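Local coordinates for 3-oxoacyl-(Acyl-carrier protein) synthase (Burkholderia xenovorans, PDB 4EFI), which probably acts as a 3-oxoacyl-[acyl-carrier-protein] synthase, a thiolase-fold enzyme that joins acyl units in fatty-acid synthesis, at residues L12-A17 with L141-A146; A17-V22 with T178-E183; D68-A73 with L151-D156; D86-L91 with A117-L122; Y131-W136 with F193-D198. One frame throughout, in Å; residues are numbered along the deposited sequence. Where two conformers were deposited one is given.

Contact 1 (L12-A17 with L141-A146); sequences LRTQGA and LIQTGA. With FMT (formic acid), chain D.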
# COMPACT_ATOMS: atom_id res chain seq x y z
N LEU A 12 -1.90 16.82 -9.32
CA LEU A 12 -1.20 16.30 -10.49
C LEU A 12 -2.19 15.60 -11.40
O LEU A 12 -3.18 15.05 -10.94
CB LEU A 12 -0.12 15.29 -10.07
CG LEU A 12 0.98 15.89 -9.21
CD1 LEU A 12 1.68 14.79 -8.42
CD2 LEU A 12 1.96 16.64 -10.10
N ARG A 13 -1.94 15.63 -12.70
CA ARG A 13 -2.81 15.02 -13.69
C ARG A 13 -1.95 14.28 -14.71
O ARG A 13 -0.93 14.80 -15.17
CB ARG A 13 -3.65 16.08 -14.41
CG ARG A 13 -4.55 15.55 -15.52
CD ARG A 13 -5.00 16.71 -16.41
NE ARG A 13 -5.87 16.31 -17.51
CZ ARG A 13 -5.44 15.75 -18.64
NH1 ARG A 13 -4.15 15.52 -18.81
NH2 ARG A 13 -6.30 15.43 -19.59
N THR A 14 -2.34 13.05 -15.05
CA THR A 14 -1.68 12.33 -16.13
C THR A 14 -2.72 11.90 -17.17
O THR A 14 -3.93 11.87 -16.90
CB THR A 14 -0.91 11.08 -15.63
OG1 THR A 14 -1.83 10.14 -15.08
CG2 THR A 14 0.09 11.43 -14.57
N GLN A 15 -2.24 11.61 -18.37
CA GLN A 15 -3.05 10.99 -19.40
C GLN A 15 -2.15 10.11 -20.26
O GLN A 15 -0.93 10.25 -20.23
CB GLN A 15 -3.79 12.03 -20.24
CG GLN A 15 -2.93 12.98 -20.99
CD GLN A 15 -3.77 14.04 -21.71
OE1 GLN A 15 -4.94 13.80 -22.04
NE2 GLN A 15 -3.19 15.21 -21.91
N GLY A 16 -2.74 9.17 -20.97
CA GLY A 16 -1.97 8.33 -21.87
C GLY A 16 -1.43 7.05 -21.25
O GLY A 16 -0.62 6.38 -21.88
N ALA A 17 -1.89 6.70 -20.05
CA ALA A 17 -1.45 5.48 -19.38
C ALA A 17 -2.60 4.85 -18.64
O ALA A 17 -3.48 5.56 -18.15
CB ALA A 17 -0.33 5.80 -18.39
N LEU A 141 5.94 8.52 -16.19
CA LEU A 141 7.00 7.96 -17.05
C LEU A 141 6.43 7.61 -18.44
O LEU A 141 7.06 7.87 -19.46
CB LEU A 141 7.60 6.70 -16.43
CG LEU A 141 8.46 6.79 -15.15
CD1 LEU A 141 8.94 5.41 -14.72
CD2 LEU A 141 9.63 7.71 -15.38
N ILE A 142 5.24 7.04 -18.47
CA ILE A 142 4.63 6.65 -19.73
C ILE A 142 4.18 7.88 -20.51
O ILE A 142 4.47 8.00 -21.70
CB ILE A 142 3.48 5.68 -19.46
CG1 ILE A 142 4.06 4.35 -19.00
CG2 ILE A 142 2.60 5.49 -20.72
CD1 ILE A 142 3.03 3.40 -18.39
N GLN A 143 3.52 8.82 -19.86
CA GLN A 143 3.07 10.03 -20.55
C GLN A 143 4.22 10.81 -21.20
O GLN A 143 4.02 11.39 -22.28
CB GLN A 143 2.29 10.92 -19.58
CG GLN A 143 1.73 12.18 -20.23
CD GLN A 143 0.84 12.99 -19.31
OE1 GLN A 143 0.68 12.67 -18.14
NE2 GLN A 143 0.27 14.06 -19.84
N THR A 144 5.37 10.85 -20.52
CA THR A 144 6.55 11.64 -20.93
C THR A 144 7.44 10.87 -21.90
O THR A 144 8.51 11.37 -22.32
CB THR A 144 7.43 12.14 -19.72
OG1 THR A 144 8.06 11.04 -19.02
CG2 THR A 144 6.61 12.85 -18.76
N GLY A 145 7.02 9.65 -22.25
CA GLY A 145 7.73 8.85 -23.24
C GLY A 145 8.99 8.19 -22.72
O GLY A 145 9.83 7.76 -23.51
N ALA A 146 9.17 8.15 -21.41
CA ALA A 146 10.31 7.44 -20.83
C ALA A 146 10.05 5.92 -20.82
O ALA A 146 10.98 5.12 -20.65
CB ALA A 146 10.62 7.94 -19.42
C FMT D . -5.41 7.30 -21.80
O1 FMT D . -5.44 8.48 -21.51
O2 FMT D . -6.00 6.42 -21.00
O HOH W 1 -1.50 15.70 -17.85
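At Gly-16 the chain takes a positive phi (91°), and its CA lies 5.5 Å from CA of Gln-143 on the last turn of helix 130-143. Glycine suits the place because a CB at these angles would jam against the preceding carbonyl oxygen. The long side chain of Gln-143 does most of the touching. Its CG stands anti to the backbone N (chi1 -178°) and the chain runs on extended, passing over the backbone of Gln-15. There OE1 accepts the N-H of Gln-15, N to OE1 3.1 Å, with the donor well above the plane of the amide. At the other end of that amide, Gln-143 NE2 meets CG of Gln-15 at 3.6 Å and gives a proton to a water. The same water accepts from Arg-13 NH1 and donates to Arg-13 O. Next to this polar group, Ile-142 CG2 lies 3.8 Å from Ala-17 CB, a small methyl that lets helix and chain come close. O1 of a formic acid molecule, probably from the crystallisation liquor, accepts the N-H of Gly-16. One glutamine amide thus accepts the backbone N-H of Gln-15 and donates to a water bridge, tying the helix's C-terminal end to the segment leading into strand 17-26.

Contact 2 (A17-V22 with T178-E183); sequences ARIAGV and TMTALE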
# COMPACT_ATOMS: atom_id res chain seq x y z
N ALA A 17 -1.89 6.70 -20.05
CA ALA A 17 -1.45 5.48 -19.38
C ALA A 17 -2.60 4.85 -18.64
O ALA A 17 -3.48 5.56 -18.15
CB ALA A 17 -0.33 5.80 -18.39
N ARG A 18 -2.60 3.53 -18.52
CA ARG A 18 -3.66 2.81 -17.83
C ARG A 18 -3.08 1.66 -17.03
O ARG A 18 -2.02 1.11 -17.36
CB ARG A 18 -4.69 2.27 -18.83
CG ARG A 18 -4.14 1.28 -19.84
CD ARG A 18 -5.18 0.82 -20.87
NE ARG A 18 -6.12 -0.17 -20.33
CZ ARG A 18 -5.87 -1.47 -20.23
NH1 ARG A 18 -6.78 -2.28 -19.71
NH2 ARG A 18 -4.70 -1.96 -20.63
N ILE A 19 -3.79 1.28 -15.98
CA ILE A 19 -3.51 0.06 -15.28
C ILE A 19 -3.93 -1.10 -16.18
O ILE A 19 -5.07 -1.15 -16.67
CB ILE A 19 -4.26 -0.01 -13.94
CG1 ILE A 19 -3.76 1.09 -13.01
CG2 ILE A 19 -4.07 -1.38 -13.30
CD1 ILE A 19 -4.54 1.23 -11.71
N ALA A 20 -3.01 -2.04 -16.40
CA ALA A 20 -3.24 -3.18 -17.27
C ALA A 20 -3.49 -4.49 -16.51
O ALA A 20 -3.98 -5.46 -17.10
CB ALA A 20 -2.04 -3.35 -18.20
N GLY A 21 -3.14 -4.56 -15.23
CA GLY A 21 -3.31 -5.78 -14.44
C GLY A 21 -2.72 -5.58 -13.06
O GLY A 21 -1.85 -4.71 -12.89
N VAL A 22 -3.18 -6.36 -12.09
CA VAL A 22 -2.67 -6.29 -10.72
C VAL A 22 -2.69 -7.71 -10.13
O VAL A 22 -3.70 -8.41 -10.21
CB VAL A 22 -3.54 -5.41 -9.80
CG1 VAL A 22 -2.89 -5.25 -8.42
CG2 VAL A 22 -3.84 -4.05 -10.41
N THR A 178 2.88 -7.01 -4.06
CA THR A 178 2.01 -6.86 -5.23
C THR A 178 2.81 -6.37 -6.42
O THR A 178 3.88 -5.76 -6.28
CB THR A 178 0.86 -5.88 -4.96
OG1 THR A 178 1.35 -4.53 -4.92
CG2 THR A 178 0.14 -6.20 -3.67
N MET A 179 2.29 -6.68 -7.60
CA MET A 179 2.82 -6.13 -8.84
C MET A 179 1.67 -5.58 -9.66
O MET A 179 0.69 -6.28 -9.89
CB MET A 179 3.62 -7.19 -9.63
CG MET A 179 4.47 -6.57 -10.75
SD MET A 179 5.96 -5.75 -10.10
CE MET A 179 7.05 -7.15 -9.94
N THR A 180 1.82 -4.33 -10.11
CA THR A 180 0.86 -3.64 -10.96
C THR A 180 1.52 -3.32 -12.28
O THR A 180 2.67 -2.83 -12.31
CB THR A 180 0.39 -2.31 -10.30
OG1 THR A 180 -0.28 -2.60 -9.07
CG2 THR A 180 -0.57 -1.53 -11.21
N ALA A 181 0.83 -3.61 -13.38
CA ALA A 181 1.32 -3.32 -14.73
C ALA A 181 0.66 -2.05 -15.21
O ALA A 181 -0.56 -1.91 -15.11
CB ALA A 181 0.96 -4.45 -15.69
N LEU A 182 1.46 -1.15 -15.77
CA LEU A 182 0.97 0.05 -16.42
C LEU A 182 1.39 0.02 -17.88
O LEU A 182 2.48 -0.41 -18.20
CB LEU A 182 1.55 1.32 -15.80
CG LEU A 182 1.40 1.50 -14.31
CD1 LEU A 182 2.08 2.81 -13.92
CD2 LEU A 182 -0.07 1.51 -13.88
N GLU A 183 0.53 0.52 -18.76
CA GLU A 183 0.83 0.56 -20.20
C GLU A 183 0.30 1.83 -20.85
O GLU A 183 -0.71 2.39 -20.45
CB GLU A 183 0.23 -0.66 -20.93
CG GLU A 183 0.76 -0.85 -22.36
CD GLU A 183 0.35 -2.15 -23.03
OE1 GLU A 183 -0.78 -2.62 -22.78
OE2 GLU A 183 1.17 -2.68 -23.81
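Arg-18 and Glu-183 form an antiparallel hydrogen-bonded pair, Arg-18 N to Glu-183 O 2.9 Å and Glu-183 N to Arg-18 O 3.0 Å. Further along, Ala-181 faces two residues at once: its O takes the N-H of Ala-20 in a nearly straight bond (176°, N to O 2.8 Å), and its N gives to Gly-21 O at 2.9 Å. Two residues opposite one make a beta bulge, for which Ala-20 adopts an almost helical psi of -17°. Small residues suit it: Ala-20 CB sits 4.1 Å from Ala-181 CB, and Gly-21 adds no side chain beside them. Beyond the bonds, Glu-183 reaches Arg-149 through OE2 in a salt bridge. On the sheet face that carries Ile-19, Leu-182, Val-22 and Thr-180, Ile-19 CG1 packs on Leu-182 CD2 at 3.8 Å. Val-22 and Thr-180 run alongside each other with the same heading, Val-22 CG1 3.8 Å from Thr-180 OG1; that hydroxyl is hydrogen-bonded to Tyr-131 OH of helix 130-143. Backbone bonds therefore set the register of these two neighbouring strands; on one face Ile-19 and Leu-182 pack on helix 130-143 and Val-22 on helix 305-313, while the charged Arg-18 and Glu-183 sit at one end of the ladder.

Contact 3 (D68-A73 with L151-D156); sequences DLCRKA and LLAVGD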
# COMPACT_ATOMS: atom_id res chain seq x y z
N ASP A 68 10.60 -10.93 -2.60
CA ASP A 68 10.19 -12.26 -3.05
C ASP A 68 8.69 -12.29 -3.38
O ASP A 68 8.26 -12.91 -4.36
CB ASP A 68 10.46 -13.32 -1.98
CG ASP A 68 11.93 -13.56 -1.68
OD1 ASP A 68 12.77 -13.48 -2.62
OD2 ASP A 68 12.23 -13.84 -0.50
N LEU A 69 7.88 -11.68 -2.53
CA LEU A 69 6.44 -11.65 -2.73
C LEU A 69 6.11 -10.90 -4.00
O LEU A 69 5.27 -11.34 -4.80
CB LEU A 69 5.74 -10.99 -1.54
CG LEU A 69 5.87 -11.70 -0.19
CD1 LEU A 69 5.31 -10.87 0.94
CD2 LEU A 69 5.18 -13.07 -0.24
N CYS A 70 6.77 -9.76 -4.21
CA CYS A 70 6.59 -9.02 -5.46
C CYS A 70 7.06 -9.79 -6.68
O CYS A 70 6.42 -9.71 -7.72
CB CYS A 70 7.29 -7.67 -5.41
SG CYS A 70 6.59 -6.50 -4.19
N ARG A 71 8.16 -10.54 -6.57
CA ARG A 71 8.65 -11.35 -7.70
C ARG A 71 7.59 -12.38 -8.09
O ARG A 71 7.26 -12.54 -9.27
CB ARG A 71 9.94 -12.09 -7.36
CG ARG A 71 10.49 -12.91 -8.55
CD ARG A 71 11.60 -13.87 -8.20
NE ARG A 71 11.22 -14.83 -7.18
CZ ARG A 71 11.63 -14.83 -5.91
NH1 ARG A 71 12.48 -13.93 -5.42
NH2 ARG A 71 11.17 -15.77 -5.10
N LYS A 72 7.03 -13.09 -7.12
CA LYS A 72 6.03 -14.12 -7.43
C LYS A 72 4.77 -13.49 -8.02
O LYS A 72 4.20 -14.00 -9.00
CB LYS A 72 5.70 -14.90 -6.15
CG LYS A 72 6.88 -15.72 -5.67
CD LYS A 72 6.65 -16.30 -4.28
CE LYS A 72 7.78 -17.25 -3.88
NZ LYS A 72 7.97 -17.24 -2.40
N ALA A 73 4.34 -12.36 -7.49
CA ALA A 73 3.20 -11.65 -8.06
C ALA A 73 3.52 -11.23 -9.49
O ALA A 73 2.68 -11.33 -10.38
CB ALA A 73 2.85 -10.42 -7.21
N LEU A 151 6.33 -1.71 -14.47
CA LEU A 151 5.93 -2.57 -13.36
C LEU A 151 6.14 -1.84 -12.04
O LEU A 151 7.21 -1.29 -11.77
CB LEU A 151 6.75 -3.87 -13.35
CG LEU A 151 6.51 -4.78 -14.56
CD1 LEU A 151 7.35 -6.04 -14.41
CD2 LEU A 151 5.05 -5.15 -14.70
N LEU A 152 5.09 -1.85 -11.21
CA LEU A 152 5.15 -1.30 -9.87
C LEU A 152 5.10 -2.44 -8.89
O LEU A 152 4.07 -3.11 -8.74
CB LEU A 152 3.98 -0.35 -9.60
CG LEU A 152 3.72 0.76 -10.61
CD1 LEU A 152 2.44 1.48 -10.23
CD2 LEU A 152 4.90 1.70 -10.70
N ALA A 153 6.23 -2.66 -8.22
CA ALA A 153 6.37 -3.71 -7.22
C ALA A 153 6.20 -3.04 -5.87
O ALA A 153 7.07 -2.29 -5.42
CB ALA A 153 7.75 -4.34 -7.34
N VAL A 154 5.04 -3.23 -5.23
CA VAL A 154 4.69 -2.50 -4.03
C VAL A 154 4.39 -3.54 -2.95
O VAL A 154 3.45 -4.34 -3.09
CB VAL A 154 3.50 -1.56 -4.25
CG1 VAL A 154 3.16 -0.80 -2.95
CG2 VAL A 154 3.81 -0.61 -5.41
N GLY A 155 5.21 -3.59 -1.91
CA GLY A 155 5.07 -4.67 -0.94
C GLY A 155 5.84 -4.40 0.33
O GLY A 155 6.71 -3.53 0.39
N ASP A 156 5.53 -5.18 1.36
CA ASP A 156 6.20 -5.01 2.64
C ASP A 156 6.05 -6.28 3.45
O ASP A 156 5.08 -7.05 3.28
CB ASP A 156 5.56 -3.87 3.45
CG ASP A 156 6.45 -2.64 3.57
OD1 ASP A 156 7.69 -2.72 3.48
OD2 ASP A 156 5.87 -1.56 3.77
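Cys-70 lays its sulphur over one face of the flat peptide that joins Ala-153 to Val-154, with SG 3.8 Å from Val-154 N and 3.9 Å from Ala-153 C. The thiol gets there because SG is anti to the carbonyl carbon (chi1 -66°), which places it beside that peptide and 3.9 Å from Gly-155 N. A second flat group, the guanidinium of Arg-71, is on the far side of the helix. The carbonyl O of Asp-68 lies over the centre of one of its faces, and Asp-68 OD1 meets NH1 near the guanidinium plane in a salt bridge of 2.9 Å; NH1 has a further partner in Glu-112. Helix 66-81 here covers one face of the mixed sheet of this thiolase-fold protein, above strand 149-156, whose Val-154 turns to the opposite face and to Tyr-131 of helix 130-143. Compact residues keep the layers close: Cys-70 CB touches Ala-153 CB at 3.9 Å, and glycine suits position 155, since a CB there would come too close to SG of Cys-70. At the strand's end the CB of Asp-156 points away from the helix, its carboxylate buried but well satisfied, OD1 by Thr-97 OG1, Ser-95 OG and Gln-96 N, and OD2 by Ser-302 OG.

Contact 4 (D86-L91 with A117-L122); sequences DSIDAL and ASCLAL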
# COMPACT_ATOMS: atom_id res chain seq x y z
N ASP A 86 11.45 -8.72 -22.22
CA ASP A 86 12.20 -7.71 -22.93
C ASP A 86 11.42 -6.43 -23.21
O ASP A 86 11.98 -5.45 -23.68
CB ASP A 86 12.80 -8.26 -24.24
CG ASP A 86 11.76 -8.77 -25.23
OD1 ASP A 86 10.55 -8.55 -25.05
OD2 ASP A 86 12.19 -9.40 -26.22
N SER A 87 10.13 -6.44 -22.89
CA SER A 87 9.26 -5.30 -23.16
C SER A 87 9.08 -4.36 -21.96
O SER A 87 8.40 -3.34 -22.05
CB SER A 87 7.87 -5.77 -23.61
OG SER A 87 7.10 -6.25 -22.52
N ILE A 88 9.66 -4.70 -20.81
CA ILE A 88 9.47 -3.89 -19.62
C ILE A 88 10.48 -2.74 -19.56
O ILE A 88 11.69 -2.96 -19.62
CB ILE A 88 9.54 -4.74 -18.32
CG1 ILE A 88 8.59 -5.94 -18.41
CG2 ILE A 88 9.27 -3.89 -17.11
CD1 ILE A 88 7.13 -5.60 -18.72
N ASP A 89 9.96 -1.53 -19.45
CA ASP A 89 10.79 -0.31 -19.51
C ASP A 89 11.21 0.27 -18.17
O ASP A 89 12.21 0.97 -18.12
CB ASP A 89 10.06 0.77 -20.32
CG ASP A 89 9.75 0.32 -21.73
OD1 ASP A 89 10.69 -0.18 -22.40
OD2 ASP A 89 8.60 0.48 -22.18
N ALA A 90 10.46 -0.01 -17.11
CA ALA A 90 10.85 0.45 -15.78
C ALA A 90 10.22 -0.45 -14.74
O ALA A 90 9.11 -0.96 -14.93
CB ALA A 90 10.37 1.89 -15.56
N LEU A 91 10.94 -0.63 -13.64
CA LEU A 91 10.42 -1.31 -12.47
C LEU A 91 10.70 -0.42 -11.26
O LEU A 91 11.84 -0.05 -10.98
CB LEU A 91 11.09 -2.67 -12.26
CG LEU A 91 10.47 -3.48 -11.11
CD1 LEU A 91 10.37 -4.97 -11.40
CD2 LEU A 91 11.19 -3.23 -9.80
N ALA A 117 18.52 -4.52 -19.84
CA ALA A 117 19.42 -3.50 -19.32
C ALA A 117 18.85 -2.10 -19.41
O ALA A 117 19.24 -1.22 -18.65
CB ALA A 117 20.73 -3.58 -20.05
N SER A 118 17.91 -1.89 -20.32
CA SER A 118 17.25 -0.61 -20.51
C SER A 118 16.08 -0.43 -19.55
O SER A 118 15.40 0.61 -19.59
CB SER A 118 16.74 -0.50 -21.93
OG SER A 118 15.97 -1.64 -22.30
N CYS A 119 15.83 -1.40 -18.68
CA CYS A 119 14.77 -1.25 -17.68
C CYS A 119 15.25 -0.42 -16.50
O CYS A 119 16.17 -0.80 -15.80
CB CYS A 119 14.31 -2.62 -17.20
SG CYS A 119 12.92 -2.57 -16.03
N LEU A 120 14.64 0.74 -16.28
CA LEU A 120 14.96 1.55 -15.11
C LEU A 120 14.65 0.76 -13.86
O LEU A 120 13.68 -0.00 -13.81
CB LEU A 120 14.11 2.83 -15.13
CG LEU A 120 14.25 3.70 -16.34
CD1 LEU A 120 13.41 4.97 -16.19
CD2 LEU A 120 15.72 4.07 -16.61
N ALA A 121 15.45 0.94 -12.82
CA ALA A 121 15.30 0.18 -11.58
C ALA A 121 15.41 1.14 -10.40
O ALA A 121 16.49 1.63 -10.08
CB ALA A 121 16.36 -0.91 -11.52
N LEU A 122 14.30 1.41 -9.74
CA LEU A 122 14.27 2.42 -8.67
C LEU A 122 13.61 1.86 -7.42
O LEU A 122 12.43 1.48 -7.49
CB LEU A 122 13.47 3.63 -9.15
CG LEU A 122 14.11 4.38 -10.33
CD1 LEU A 122 13.15 5.46 -10.84
CD2 LEU A 122 15.45 5.01 -9.93
O HOH W 2 13.44 -1.84 -21.47
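Cys-119 has its SG anti to the backbone N (chi1 -176°), and this carries the sulphur across to the Ala-90–Leu-91 peptide, 3.7 Å from Leu-91 N. Ile-88, whose CG2 is likewise anti to its own N, sends that methyl to 4.0 Å from the same sulphur. A soft, compact thiol suits a buried position lying between a peptide and the aliphatic groups of Ile-88 and Leu-91. The backbones run parallel, and their bonds form a ladder: Leu-120 N gives to Asp-89 O at 3.1 Å, Leu-91 N to Leu-120 O at 2.8 Å, and Leu-122 N to Leu-91 O at 3.1 Å. On one face of the pair Ala-90 CB rests against Leu-120 CB at 3.9 Å. Before the ladder begins, a water lies 2.7 Å from Ser-118 OG and close to Ile-88 O, spanning the two loops. The CB of Asp-89 points away from 117-122, and OD2 accepts the backbone N-H groups of Lys-148 and Arg-149. Strands 90-94 and 120-124 are the two beta members of a beta-alpha-beta unit whose helix, 105-112, receives Leu-91 on Ala-106 and Leu-109 and Ala-121 on Ala-106 and Phe-107. Strand 149-156 flanks 90-94 on its other edge, leaving 120-124 outermost in the chain's sheet.

Contact 5 (Y131-W136 with F193-D198); sequences YPQALW and FIIGAD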
# COMPACT_ATOMS: atom_id res chain seq x y z
N TYR A 131 1.05 3.76 -2.63
CA TYR A 131 0.49 3.20 -3.86
C TYR A 131 0.05 4.29 -4.84
O TYR A 131 0.40 4.23 -6.01
CB TYR A 131 -0.60 2.17 -3.59
CG TYR A 131 -1.00 1.41 -4.84
CD1 TYR A 131 -0.13 0.50 -5.43
CD2 TYR A 131 -2.26 1.56 -5.40
CE1 TYR A 131 -0.48 -0.19 -6.55
CE2 TYR A 131 -2.63 0.86 -6.50
CZ TYR A 131 -1.74 -0.03 -7.09
OH TYR A 131 -2.16 -0.74 -8.19
N PRO A 132 -0.72 5.30 -4.37
CA PRO A 132 -1.10 6.33 -5.35
C PRO A 132 0.10 7.07 -5.92
O PRO A 132 0.10 7.48 -7.06
CB PRO A 132 -2.03 7.25 -4.55
CG PRO A 132 -2.56 6.37 -3.48
CD PRO A 132 -1.40 5.49 -3.09
N GLN A 133 1.15 7.24 -5.12
CA GLN A 133 2.38 7.88 -5.61
C GLN A 133 3.08 7.04 -6.66
O GLN A 133 3.59 7.59 -7.64
CB GLN A 133 3.34 8.17 -4.45
CG GLN A 133 2.74 9.07 -3.37
CD GLN A 133 3.76 9.63 -2.43
OE1 GLN A 133 3.60 9.53 -1.20
NE2 GLN A 133 4.77 10.27 -2.97
N ALA A 134 3.12 5.73 -6.45
CA ALA A 134 3.69 4.82 -7.45
C ALA A 134 2.91 4.86 -8.76
O ALA A 134 3.50 4.87 -9.85
CB ALA A 134 3.71 3.41 -6.91
N LEU A 135 1.58 4.88 -8.66
CA LEU A 135 0.75 5.00 -9.85
C LEU A 135 1.06 6.28 -10.60
O LEU A 135 1.26 6.28 -11.81
CB LEU A 135 -0.74 4.98 -9.48
CG LEU A 135 -1.34 3.65 -9.05
CD1 LEU A 135 -2.80 3.84 -8.65
CD2 LEU A 135 -1.26 2.61 -10.12
N TRP A 136 1.12 7.40 -9.88
CA TRP A 136 1.42 8.67 -10.52
C TRP A 136 2.80 8.64 -11.19
O TRP A 136 2.93 9.04 -12.36
CB TRP A 136 1.34 9.85 -9.53
CG TRP A 136 1.98 11.04 -10.11
CD1 TRP A 136 1.51 11.80 -11.11
CD2 TRP A 136 3.29 11.54 -9.79
NE1 TRP A 136 2.44 12.76 -11.46
CE2 TRP A 136 3.54 12.61 -10.65
CE3 TRP A 136 4.26 11.17 -8.85
CZ2 TRP A 136 4.73 13.35 -10.59
CZ3 TRP A 136 5.44 11.89 -8.80
CH2 TRP A 136 5.67 12.96 -9.66
N PHE A 193 -4.29 13.03 -9.18
CA PHE A 193 -3.57 12.64 -7.98
C PHE A 193 -3.34 13.86 -7.11
O PHE A 193 -3.21 14.98 -7.62
CB PHE A 193 -2.20 12.06 -8.32
CG PHE A 193 -2.24 10.95 -9.31
CD1 PHE A 193 -2.17 11.20 -10.68
CD2 PHE A 193 -2.31 9.62 -8.90
CE1 PHE A 193 -2.19 10.15 -11.59
CE2 PHE A 193 -2.31 8.59 -9.82
CZ PHE A 193 -2.26 8.85 -11.16
N ILE A 194 -3.29 13.63 -5.80
CA ILE A 194 -2.87 14.65 -4.83
C ILE A 194 -1.84 14.01 -3.92
O ILE A 194 -2.03 12.88 -3.47
CB ILE A 194 -4.04 15.22 -4.01
CG1 ILE A 194 -5.12 15.78 -4.94
CG2 ILE A 194 -3.52 16.28 -3.01
CD1 ILE A 194 -6.28 16.46 -4.22
N ILE A 195 -0.71 14.68 -3.71
CA ILE A 195 0.37 14.12 -2.89
C ILE A 195 0.85 15.16 -1.89
O ILE A 195 1.23 16.27 -2.29
CB ILE A 195 1.57 13.63 -3.74
CG1 ILE A 195 1.13 12.60 -4.79
CG2 ILE A 195 2.64 13.03 -2.84
CD1 ILE A 195 2.27 12.15 -5.72
N GLY A 196 0.81 14.84 -0.60
CA GLY A 196 1.23 15.76 0.45
C GLY A 196 2.19 15.14 1.43
O GLY A 196 2.24 13.92 1.57
N ALA A 197 2.92 15.98 2.15
CA ALA A 197 3.96 15.54 3.08
C ALA A 197 3.99 16.46 4.29
O ALA A 197 3.80 17.67 4.16
CB ALA A 197 5.32 15.58 2.41
N ASP A 198 4.21 15.90 5.47
CA ASP A 198 4.49 16.70 6.67
C ASP A 198 5.47 15.94 7.56
O ASP A 198 5.07 15.18 8.47
CB ASP A 198 3.22 17.04 7.44
CG ASP A 198 3.50 17.86 8.67
OD1 ASP A 198 4.66 18.25 8.89
OD2 ASP A 198 2.54 18.14 9.42
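Trp-136 and Phe-193 meet obliquely, and two different parts of the tryptophan share the work. Its CB sits squarely over the phenyl face, 3.6 Å from the ring centroid and only 9° off the normal, a clear CH-pi contact. The indole then leans out from that point: chi1 (165°) sets CG anti to the backbone N, and chi2 turns an edge of the five-membered ring to the same phenyl face in an edge-to-face pair, centroids of the Trp-136 and Phe-193 rings 5.2 Å apart and planes at 66°. The phenyl ring also reaches the helix backbone, for its CE2 lies 3.6 Å from Trp-136 N, an N-H already given to Pro-132 O within the helix. Leu-135 CB adds a contact at 4.0 Å with Phe-193 CE2. A flat, wide ring suits this place because it can lie against a whole helical turn. Two residues on, Ile-195 points the same way as Phe-193, as strand geometry demands. It crosses the tryptophan at about a right angle, CD1 to Trp-136 CE3 3.8 Å, and its CG2 packs on the amide of Gln-133, 3.5 Å from NE2; OE1 of Gln-133 is hydrogen-bonded to Ser-129 OG. Between them lies Ile-194, which turns to helix 235-257 on the opposite face of its sheet. Strand 190-197 is flanked by strands 10-15 and 335-343, and Leu-12 and Thr-14 of the former extend the packing round Trp-136. Helix 130-143 lies between this sheet and the other, where Ala-134 and Leu-135 touch Leu-152 of strand 149-156.

Contacts 2, 3 and 4 all reach the six-stranded sheet, whereas contacts 1 and 5 share helix 130-143 and bring it against strands 10-15 and 190-197, neighbours in the five-stranded sheet. The helix is thus sandwiched between the two sheets, the layered core of the thiolase fold. Contacts 1 and 2 have Ala-17 in common, their centres 13 Å apart, and contacts 2 and 5 are joined where Thr-180 OG1 meets Tyr-131 OH. Contacts 1 and 4 touch through Leu-141 and Ala-90. Contact 4 falls wholly between the segments of contacts 1, 2 and 3, but contacts 1, 2 and 5 interleave along the chain, as contact 3 does with 1 and 5, so the fold interlocks parts far apart in sequence.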